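Local coordinates for protein alpha-glucosidase ([Eubacterium] rectale, PDB 6PNR) that probably hydrolyses alpha-glycosides of the sulfonated sugar sulfoquinovose, as a member of glycoside hydrolase family 31, at residues Lys292-Lys295 / Glu296-Pro299; Asn531-Tyr534 / Tyr535-Glu538; Leu547-Val550 / Tyr551-Leu554. One frame throughout, in Å; residues are numbered along the deposited sequence.

Contact 1. Residues Lys292-Lys295 / Glu296-Pro299; sequences KYHK and EMYP
His294 folds its imidazole ring back over the turn that follows it, where the backbone N-H groups of Glu296 and Met297 converge on one ring nitrogen. The side chain leaves CB with CG anti to the backbone N (chi1 -164°), which swings the ring toward the next residues; CG itself comes no closer than 4.1 Å to Met297 N. One atom further, His294 ND1 accepts a fairly straight hydrogen bond from Met297 N at 3.1 Å, the donor lying 15° out of the ring plane. Glu296 N adds a weak bond to the same ND1. Accepting these N-H groups is consistent with an ND1 that carries no proton, and histidine suits the place because it offers such a nitrogen close to its own backbone. At the tip, CE1 rests on the aliphatic part of Glu296, 3.6 Å from Glu296 CB. Over one ring face lies the sulfur of Met297, with SD 4.4 Å from the ring centroid, a Met-aromatic contact.

The backbone itself closes the turn: Tyr298 N gives a hydrogen bond of 2.8 Å to His294 O. Tyr293 lays its ring edge alongside, CE2 being 3.3 Å from Tyr298 O. Pro299, which has no N-H to offer, sets CB 3.3 Å from Lys295 O. Tyr298 turns inward, its hydroxyl hydrogen-bonded to Asp274, Ser253 and the backbone N of Gly249.

The bond from Tyr298 N to His294 O defines an alpha-turn, reinforced by a histidine side chain, in the barrel-domain loop between strand 285-287, which carries the inhibitor-pocket residues Arg286 and Leu287, and helix 301-310.

Contact 2. Residues Asn531-Tyr534 / Tyr535-Glu538; sequences NFQY and YDDE
Gln533 and Asp536 grip each other through two hydrogen bonds in opposite directions. Gln533 N donates to Asp536 OD2 at 3.0 Å, reaching the oxygen from above the carboxylate plane, while Asp536 N donates to Gln533 O at 2.8 Å and closes a beta-turn. Aspartate suits this corner because its short arm can return to the N-H where the turn starts. A weak bond of 3.5 Å joins Asp537 N to Tyr534 O.

Beyond these bonds the rings pack. Tyr535, its CG between the backbone N and carbonyl carbon (chi1 48°), lies alongside Gln533, whose CB sits over the ring face, 3.6 Å from the centroid, a CH-pi contact. Tyr535 presents an edge to the face of Tyr534, a T-shaped pair with planes 76° and centroids 5.2 Å apart. Phe532 meets Asp537 CB with its ring edge, CE1 at 3.9 Å.

The buried polar ends are satisfied within the same chain: Tyr535 OH bonds Glu524 and Arg252, and Gln533 NE2 the carbonyl of Glu524. Asp537 is the N-cap of helix 538-568, its OD2 hydrogen-bonded to Thr540 OG1 and salt-bridged to Lys504, while Phe532 and Tyr534 pack between that helix and Phe507 of helix 504-514.

Contact 3. Residues Leu547-Val550 / Tyr551-Leu554; sequences LVDV and YTML
Tyr551 N opens the turn by donating to Leu547 O at 3.1 Å, the first of four consecutive i-to-i+4 bonds of a regular alpha-helix. Its CB lies 3.3 Å from Val548 O, and the ring then heads away from this turn with CG anti to the backbone N (chi1 168°). A tyrosine fits here because its ring packs on Met520 and its length lets the hydroxyl reach the carbonyl of Pro518.

Thr552 comes next and makes two bonds to the preceding turn. Its backbone N reaches Val548 O at 3.0 Å, and its hydroxyl donates to Asp549 O, OG1 standing 2.6 Å away. With chi1 at 64°, OG1 is folded back against the helix, a familiar way for a helical threonine to satisfy its hydroxyl, here on the carbonyl three residues back, while CG2 packs near Val548 O.

Met553 N supplies the second donor to Asp549 O, at 2.9 Å and nearly along the C=O axis, whereas the threonine hydroxyl approaches the same oxygen at a C=O...O angle of 122°. The carbonyl is therefore held by two bonds at once. The methionine chain runs obliquely past Asp549, its CG 3.3 Å from Asp549 O.

Leu554 ends the segment, its N bonded to Val550 O at 2.9 Å. The leucine and valine lie side by side and point the same way, Leu554 CD1 touching Val550 CG1 at 4.0 Å; such a pair, one turn apart, makes an apolar ridge.

That ridge of helix 538-568 faces helix 655-665: Val550 packs on Tyr665, Leu554 on Phe658 and Ile661, and Met553 on Ile661 as well. The buried carboxylate of Asp549 ties the same two helices together through Lys664 and Tyr665, and also pairs with Lys266, just before strand 267-271.

Along the chain the three contacts come in series, all within the family 31 TIM-barrel range. Contact 1 belongs to the loop between strand 285-287 and helix 301-310, whereas contact 2 leads directly into helix 538-568 and contact 3 occupies the middle of that helix. Centres of contacts 2 and 3 are about 20 Å apart, those of contacts 1 and 2 about 26 Å, and those of contacts 1 and 3 about 33 Å; no two touch. The side chains of Met297 and Gln533 lie about 12 Å and 11 Å from the bound inhibitor, so both turns probably stand behind the residues that touch it, while at contact 3 the helix packs against the C-terminal helix 655-665.

Contact 1. Residues Lys292-Lys295 / Glu296-Pro299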
ATOM      1  N   LYS A 292     -39.877  -1.409  10.334  1.00 26.49           N
ATOM      2  CA  LYS A 292     -41.129  -1.293  11.070  1.00 29.02           C
ATOM      3  C   LYS A 292     -40.787  -1.366  12.547  1.00 30.12           C
ATOM      4  O   LYS A 292     -39.840  -2.059  12.928  1.00 29.56           O
ATOM      5  CB  LYS A 292     -42.113  -2.420  10.718  1.00 30.70           C
ATOM      6  CG  LYS A 292     -42.297  -2.602   9.216  1.00 39.06           C
ATOM      7  CD  LYS A 292     -43.529  -3.430   8.865  1.00 48.30           C
ATOM      8  CE  LYS A 292     -43.360  -4.894   9.184  1.00 57.34           C
ATOM      9  NZ  LYS A 292     -44.551  -5.664   8.710  1.00 57.20           N
ATOM     10  N   TYR A 293     -41.540  -0.650  13.388  1.00 31.46           N
ATOM     11  CA  TYR A 293     -41.130  -0.596  14.784  1.00 31.26           C
ATOM     12  C   TYR A 293     -41.238  -1.983  15.405  1.00 34.76           C
ATOM     13  O   TYR A 293     -42.015  -2.835  14.964  1.00 30.58           O
ATOM     14  CB  TYR A 293     -41.921   0.449  15.570  1.00 30.44           C
ATOM     15  CG  TYR A 293     -43.287   0.056  16.088  1.00 31.62           C
ATOM     16  CD1 TYR A 293     -44.427   0.291  15.330  1.00 34.53           C
ATOM     17  CD2 TYR A 293     -43.447  -0.482  17.368  1.00 32.10           C
ATOM     18  CE1 TYR A 293     -45.685  -0.037  15.799  1.00 33.50           C
ATOM     19  CE2 TYR A 293     -44.712  -0.820  17.849  1.00 33.92           C
ATOM     20  CZ  TYR A 293     -45.825  -0.589  17.054  1.00 34.61           C
ATOM     21  OH  TYR A 293     -47.090  -0.908  17.506  1.00 35.93           O
ATOM     22  N   HIS A 294     -40.373  -2.236  16.378  1.00 29.93           N
ATOM     23  CA  HIS A 294     -40.244  -3.557  16.975  1.00 31.09           C
ATOM     24  C   HIS A 294     -41.258  -3.660  18.106  1.00 30.81           C
ATOM     25  O   HIS A 294     -41.130  -2.977  19.126  1.00 31.35           O
ATOM     26  CB  HIS A 294     -38.819  -3.786  17.473  1.00 33.20           C
ATOM     27  CG  HIS A 294     -38.502  -5.224  17.743  1.00 34.63           C
ATOM     28  ND1 HIS A 294     -38.908  -5.870  18.891  1.00 34.34           N
ATOM     29  CD2 HIS A 294     -37.831  -6.141  17.010  1.00 37.04           C
ATOM     30  CE1 HIS A 294     -38.497  -7.125  18.854  1.00 36.97           C
ATOM     31  NE2 HIS A 294     -37.843  -7.317  17.721  1.00 33.16           N
ATOM     32  N   LYS A 295     -42.272  -4.512  17.926  1.00 34.95           N
ATOM     33  CA  LYS A 295     -43.408  -4.492  18.837  1.00 37.10           C
ATOM     34  C   LYS A 295     -43.084  -5.098  20.195  1.00 37.13           C
ATOM     35  O   LYS A 295     -43.803  -4.826  21.161  1.00 40.06           O
ATOM     36  CB  LYS A 295     -44.606  -5.202  18.199  1.00 40.90           C
ATOM     37  CG  LYS A 295     -45.151  -4.459  16.981  1.00 42.40           C
ATOM     38  CD  LYS A 295     -46.604  -4.799  16.681  1.00 50.67           C
ATOM     39  CE  LYS A 295     -47.130  -3.949  15.532  1.00 50.67           C
ATOM     40  NZ  LYS A 295     -48.542  -4.267  15.191  1.00 56.82           N
ATOM     41  N   GLU A 296     -42.027  -5.900  20.296  1.00 40.92           N
ATOM     42  CA  GLU A 296     -41.643  -6.456  21.589  1.00 38.25           C
ATOM     43  C   GLU A 296     -40.700  -5.533  22.354  1.00 36.86           C
ATOM     44  O   GLU A 296     -40.860  -5.352  23.563  1.00 34.00           O
ATOM     45  CB  GLU A 296     -41.007  -7.833  21.399  1.00 42.41           C
ATOM     46  CG  GLU A 296     -41.575  -8.621  20.214  1.00 60.10           C
ATOM     47  CD  GLU A 296     -43.103  -8.726  20.224  1.00 64.02           C
ATOM     48  OE1 GLU A 296     -43.689  -8.965  21.305  1.00 67.25           O
ATOM     49  OE2 GLU A 296     -43.718  -8.564  19.143  1.00 60.43           O
ATOM     50  N   MET A 297     -39.734  -4.914  21.673  1.00 32.97           N
ATOM     51  CA  MET A 297     -38.856  -3.966  22.357  1.00 31.16           C
ATOM     52  C   MET A 297     -39.559  -2.644  22.652  1.00 29.08           C
ATOM     53  O   MET A 297     -39.366  -2.063  23.724  1.00 29.91           O
ATOM     54  CB  MET A 297     -37.600  -3.731  21.530  1.00 27.18           C
ATOM     55  CG  MET A 297     -36.655  -4.913  21.534  1.00 29.93           C
ATOM     56  SD  MET A 297     -35.172  -4.609  20.554  1.00 35.09           S
ATOM     57  CE  MET A 297     -34.333  -3.373  21.569  1.00 33.15           C
ATOM     58  N   TYR A 298     -40.365  -2.140  21.715  1.00 32.20           N
ATOM     59  CA  TYR A 298     -41.069  -0.870  21.883  1.00 30.03           C
ATOM     60  C   TYR A 298     -42.570  -1.063  21.677  1.00 39.36           C
ATOM     61  O   TYR A 298     -43.156  -0.486  20.754  1.00 34.03           O
ATOM     62  CB  TYR A 298     -40.523   0.183  20.911  1.00 28.32           C
ATOM     63  CG  TYR A 298     -39.107   0.640  21.197  1.00 26.96           C
ATOM     64  CD1 TYR A 298     -38.859   1.679  22.096  1.00 27.73           C
ATOM     65  CD2 TYR A 298     -38.022   0.036  20.572  1.00 27.76           C
ATOM     66  CE1 TYR A 298     -37.563   2.093  22.363  1.00 29.67           C
ATOM     67  CE2 TYR A 298     -36.720   0.457  20.824  1.00 26.62           C
ATOM     68  CZ  TYR A 298     -36.499   1.480  21.721  1.00 26.33           C
ATOM     69  OH  TYR A 298     -35.210   1.895  21.992  1.00 28.17           O
ATOM     70  N   PRO A 299     -43.239  -1.844  22.539  1.00 36.25           N
ATOM     71  CA  PRO A 299     -44.691  -2.025  22.380  1.00 36.16           C
ATOM     72  C   PRO A 299     -45.448  -0.705  22.438  1.00 35.15           C
ATOM     73  O   PRO A 299     -45.157   0.173  23.254  1.00 34.84           O
ATOM     74  CB  PRO A 299     -45.072  -2.938  23.553  1.00 37.91           C
ATOM     75  CG  PRO A 299     -44.007  -2.711  24.570  1.00 40.72           C
ATOM     76  CD  PRO A 299     -42.743  -2.522  23.752  1.00 36.36           C
TER

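Contact 2. Residues Asn531-Tyr534 / Tyr535-Glu538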
ATOM      1  N   ASN A 531     -18.188   1.590  26.672  1.00 28.95           N
ATOM      2  CA  ASN A 531     -17.772   2.933  26.294  1.00 24.87           C
ATOM      3  C   ASN A 531     -18.499   3.950  27.156  1.00 27.83           C
ATOM      4  O   ASN A 531     -19.650   3.740  27.536  1.00 26.89           O
ATOM      5  CB  ASN A 531     -18.061   3.219  24.824  1.00 25.26           C
ATOM      6  CG  ASN A 531     -17.030   2.619  23.923  1.00 28.17           C
ATOM      7  OD1 ASN A 531     -16.077   3.294  23.541  1.00 26.73           O
ATOM      8  ND2 ASN A 531     -17.178   1.331  23.610  1.00 23.60           N
ATOM      9  N   PHE A 532     -17.811   5.045  27.464  1.00 26.11           N
ATOM     10  CA  PHE A 532     -18.419   6.116  28.240  1.00 29.89           C
ATOM     11  C   PHE A 532     -19.700   6.596  27.574  1.00 27.08           C
ATOM     12  O   PHE A 532     -19.737   6.807  26.358  1.00 26.05           O
ATOM     13  CB  PHE A 532     -17.446   7.285  28.380  1.00 30.78           C
ATOM     14  CG  PHE A 532     -18.015   8.461  29.120  1.00 28.00           C
ATOM     15  CD1 PHE A 532     -17.976   8.503  30.500  1.00 28.73           C
ATOM     16  CD2 PHE A 532     -18.586   9.517  28.438  1.00 26.23           C
ATOM     17  CE1 PHE A 532     -18.481   9.580  31.188  1.00 27.22           C
ATOM     18  CE2 PHE A 532     -19.116  10.613  29.116  1.00 29.84           C
ATOM     19  CZ  PHE A 532     -19.062  10.646  30.499  1.00 27.84           C
ATOM     20  N   GLN A 533     -20.755   6.747  28.373  1.00 26.70           N
ATOM     21  CA  GLN A 533     -21.984   7.428  27.968  1.00 23.87           C
ATOM     22  C   GLN A 533     -22.224   8.601  28.903  1.00 25.52           C
ATOM     23  O   GLN A 533     -21.942   8.506  30.098  1.00 24.99           O
ATOM     24  CB  GLN A 533     -23.194   6.485  28.016  1.00 25.57           C
ATOM     25  CG  GLN A 533     -22.955   5.126  27.376  1.00 25.77           C
ATOM     26  CD  GLN A 533     -22.716   5.226  25.873  1.00 33.00           C
ATOM     27  OE1 GLN A 533     -22.998   6.262  25.250  1.00 27.57           O
ATOM     28  NE2 GLN A 533     -22.189   4.156  25.285  1.00 27.68           N
ATOM     29  N   TYR A 534     -22.746   9.711  28.363  1.00 24.40           N
ATOM     30  CA  TYR A 534     -22.950  10.898  29.181  1.00 26.94           C
ATOM     31  C   TYR A 534     -23.761  10.603  30.435  1.00 28.47           C
ATOM     32  O   TYR A 534     -23.527  11.219  31.484  1.00 28.22           O
ATOM     33  CB  TYR A 534     -23.640  12.007  28.368  1.00 24.91           C
ATOM     34  CG  TYR A 534     -25.138  11.815  28.127  1.00 24.34           C
ATOM     35  CD1 TYR A 534     -26.076  12.237  29.062  1.00 28.15           C
ATOM     36  CD2 TYR A 534     -25.605  11.234  26.948  1.00 25.88           C
ATOM     37  CE1 TYR A 534     -27.445  12.061  28.849  1.00 26.12           C
ATOM     38  CE2 TYR A 534     -26.962  11.058  26.720  1.00 23.48           C
ATOM     39  CZ  TYR A 534     -27.880  11.489  27.678  1.00 22.93           C
ATOM     40  OH  TYR A 534     -29.221  11.319  27.476  1.00 27.39           O
ATOM     41  N   TYR A 535     -24.719   9.682  30.349  1.00 27.87           N
ATOM     42  CA  TYR A 535     -25.574   9.365  31.486  1.00 29.10           C
ATOM     43  C   TYR A 535     -24.895   8.458  32.509  1.00 29.31           C
ATOM     44  O   TYR A 535     -25.540   8.070  33.488  1.00 29.18           O
ATOM     45  CB  TYR A 535     -26.880   8.732  31.004  1.00 24.40           C
ATOM     46  CG  TYR A 535     -26.744   7.603  29.995  1.00 26.38           C
ATOM     47  CD1 TYR A 535     -26.382   6.322  30.397  1.00 28.24           C
ATOM     48  CD2 TYR A 535     -27.029   7.809  28.653  1.00 26.54           C
ATOM     49  CE1 TYR A 535     -26.268   5.282  29.481  1.00 24.39           C
ATOM     50  CE2 TYR A 535     -26.914   6.780  27.727  1.00 25.52           C
ATOM     51  CZ  TYR A 535     -26.556   5.521  28.141  1.00 26.52           C
ATOM     52  OH  TYR A 535     -26.456   4.505  27.216  1.00 28.88           O
ATOM     53  N   ASP A 536     -23.621   8.119  32.304  1.00 31.08           N
ATOM     54  CA  ASP A 536     -22.852   7.352  33.275  1.00 31.04           C
ATOM     55  C   ASP A 536     -22.354   8.202  34.433  1.00 34.13           C
ATOM     56  O   ASP A 536     -21.965   7.644  35.460  1.00 28.04           O
ATOM     57  CB  ASP A 536     -21.616   6.715  32.629  1.00 29.85           C
ATOM     58  CG  ASP A 536     -21.942   5.550  31.694  1.00 32.57           C
ATOM     59  OD1 ASP A 536     -23.085   5.043  31.698  1.00 31.21           O
ATOM     60  OD2 ASP A 536     -21.024   5.153  30.941  1.00 27.20           O
ATOM     61  N   ASP A 537     -22.321   9.527  34.288  1.00 28.36           N
ATOM     62  CA  ASP A 537     -21.505  10.367  35.157  1.00 29.94           C
ATOM     63  C   ASP A 537     -22.276  11.630  35.508  1.00 35.26           C
ATOM     64  O   ASP A 537     -22.647  12.382  34.604  1.00 30.53           O
ATOM     65  CB  ASP A 537     -20.193  10.731  34.456  1.00 31.96           C
ATOM     66  CG  ASP A 537     -19.247  11.517  35.349  1.00 32.74           C
ATOM     67  OD1 ASP A 537     -18.733  10.926  36.328  1.00 39.35           O
ATOM     68  OD2 ASP A 537     -18.992  12.705  35.056  1.00 31.99           O
ATOM     69  N   GLU A 538     -22.491  11.884  36.810  1.00 28.29           N
ATOM     70  CA  GLU A 538     -23.302  13.043  37.190  1.00 34.49           C
ATOM     71  C   GLU A 538     -22.627  14.352  36.790  1.00 32.53           C
ATOM     72  O   GLU A 538     -23.293  15.272  36.310  1.00 30.90           O
ATOM     73  CB  GLU A 538     -23.594  13.033  38.695  1.00 36.59           C
ATOM     74  CG  GLU A 538     -24.503  11.899  39.152  1.00 34.66           C
ATOM     75  CD  GLU A 538     -25.864  11.916  38.472  1.00 36.63           C
ATOM     76  OE1 GLU A 538     -26.422  13.016  38.286  1.00 33.38           O
ATOM     77  OE2 GLU A 538     -26.384  10.828  38.132  1.00 39.61           O
TER

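Contact 3. Residues Leu547-Val550 / Tyr551-Leu554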
ATOM      1  N   LEU A 547     -23.701  23.073  28.365  1.00 27.77           N
ATOM      2  CA  LEU A 547     -23.372  23.141  26.943  1.00 26.66           C
ATOM      3  C   LEU A 547     -24.633  23.203  26.089  1.00 27.68           C
ATOM      4  O   LEU A 547     -24.704  23.972  25.123  1.00 30.63           O
ATOM      5  CB  LEU A 547     -22.507  21.940  26.536  1.00 26.65           C
ATOM      6  CG  LEU A 547     -21.190  21.740  27.315  1.00 26.55           C
ATOM      7  CD1 LEU A 547     -20.462  20.470  26.886  1.00 22.14           C
ATOM      8  CD2 LEU A 547     -20.258  22.946  27.212  1.00 25.85           C
ATOM      9  N   VAL A 548     -25.636  22.401  26.429  1.00 27.32           N
ATOM     10  CA  VAL A 548     -26.865  22.400  25.651  1.00 25.77           C
ATOM     11  C   VAL A 548     -27.614  23.715  25.845  1.00 31.52           C
ATOM     12  O   VAL A 548     -28.196  24.257  24.899  1.00 29.86           O
ATOM     13  CB  VAL A 548     -27.715  21.176  26.035  1.00 25.96           C
ATOM     14  CG1 VAL A 548     -29.117  21.287  25.475  1.00 29.07           C
ATOM     15  CG2 VAL A 548     -27.022  19.881  25.546  1.00 23.23           C
ATOM     16  N   ASP A 549     -27.598  24.257  27.067  1.00 26.24           N
ATOM     17  CA  ASP A 549     -28.209  25.564  27.293  1.00 31.30           C
ATOM     18  C   ASP A 549     -27.546  26.628  26.427  1.00 30.16           C
ATOM     19  O   ASP A 549     -28.238  27.427  25.791  1.00 34.02           O
ATOM     20  CB  ASP A 549     -28.137  25.938  28.777  1.00 30.58           C
ATOM     21  CG  ASP A 549     -28.998  27.157  29.128  1.00 38.38           C
ATOM     22  OD1 ASP A 549     -29.938  27.476  28.373  1.00 34.06           O
ATOM     23  OD2 ASP A 549     -28.728  27.794  30.169  1.00 38.70           O
ATOM     24  N   VAL A 550     -26.211  26.617  26.341  1.00 30.77           N
ATOM     25  CA  VAL A 550     -25.517  27.538  25.443  1.00 32.32           C
ATOM     26  C   VAL A 550     -26.030  27.384  24.016  1.00 32.72           C
ATOM     27  O   VAL A 550     -26.286  28.377  23.322  1.00 31.81           O
ATOM     28  CB  VAL A 550     -23.993  27.332  25.525  1.00 29.07           C
ATOM     29  CG1 VAL A 550     -23.294  28.094  24.411  1.00 30.55           C
ATOM     30  CG2 VAL A 550     -23.471  27.788  26.876  1.00 28.11           C
ATOM     31  N   TYR A 551     -26.185  26.139  23.553  1.00 30.17           N
ATOM     32  CA  TYR A 551     -26.724  25.909  22.214  1.00 27.09           C
ATOM     33  C   TYR A 551     -28.086  26.572  22.046  1.00 28.33           C
ATOM     34  O   TYR A 551     -28.329  27.247  21.039  1.00 27.67           O
ATOM     35  CB  TYR A 551     -26.802  24.402  21.938  1.00 27.71           C
ATOM     36  CG  TYR A 551     -27.592  24.003  20.708  1.00 22.75           C
ATOM     37  CD1 TYR A 551     -27.033  24.077  19.434  1.00 28.93           C
ATOM     38  CD2 TYR A 551     -28.887  23.514  20.828  1.00 24.42           C
ATOM     39  CE1 TYR A 551     -27.754  23.684  18.314  1.00 27.40           C
ATOM     40  CE2 TYR A 551     -29.609  23.126  19.724  1.00 26.95           C
ATOM     41  CZ  TYR A 551     -29.045  23.215  18.471  1.00 27.20           C
ATOM     42  OH  TYR A 551     -29.785  22.818  17.385  1.00 28.83           O
ATOM     43  N   THR A 552     -28.978  26.428  23.030  1.00 26.66           N
ATOM     44  CA  THR A 552     -30.281  27.082  22.899  1.00 30.06           C
ATOM     45  C   THR A 552     -30.158  28.603  22.940  1.00 31.38           C
ATOM     46  O   THR A 552     -30.900  29.300  22.246  1.00 29.19           O
ATOM     47  CB  THR A 552     -31.254  26.598  23.975  1.00 32.13           C
ATOM     48  OG1 THR A 552     -30.781  26.983  25.275  1.00 32.35           O
ATOM     49  CG2 THR A 552     -31.418  25.081  23.897  1.00 29.31           C
ATOM     50  N   MET A 553     -29.232  29.141  23.740  1.00 30.55           N
ATOM     51  CA  MET A 553     -29.048  30.590  23.776  1.00 34.54           C
ATOM     52  C   MET A 553     -28.528  31.123  22.443  1.00 33.20           C
ATOM     53  O   MET A 553     -28.876  32.244  22.042  1.00 29.10           O
ATOM     54  CB  MET A 553     -28.105  30.963  24.925  1.00 29.20           C
ATOM     55  CG  MET A 553     -28.685  30.646  26.291  1.00 29.26           C
ATOM     56  SD  MET A 553     -27.487  30.888  27.615  1.00 32.95           S
ATOM     57  CE  MET A 553     -27.349  32.684  27.610  1.00 35.20           C
ATOM     58  N   LEU A 554     -27.717  30.330  21.736  1.00 29.09           N
ATOM     59  CA  LEU A 554     -27.202  30.731  20.433  1.00 31.08           C
ATOM     60  C   LEU A 554     -28.260  30.660  19.340  1.00 29.13           C
ATOM     61  O   LEU A 554     -28.081  31.286  18.287  1.00 28.95           O
ATOM     62  CB  LEU A 554     -26.011  29.844  20.029  1.00 28.82           C
ATOM     63  CG  LEU A 554     -24.675  29.992  20.768  1.00 28.64           C
ATOM     64  CD1 LEU A 554     -23.772  28.792  20.521  1.00 29.08           C
ATOM     65  CD2 LEU A 554     -23.965  31.270  20.332  1.00 29.43           C
TER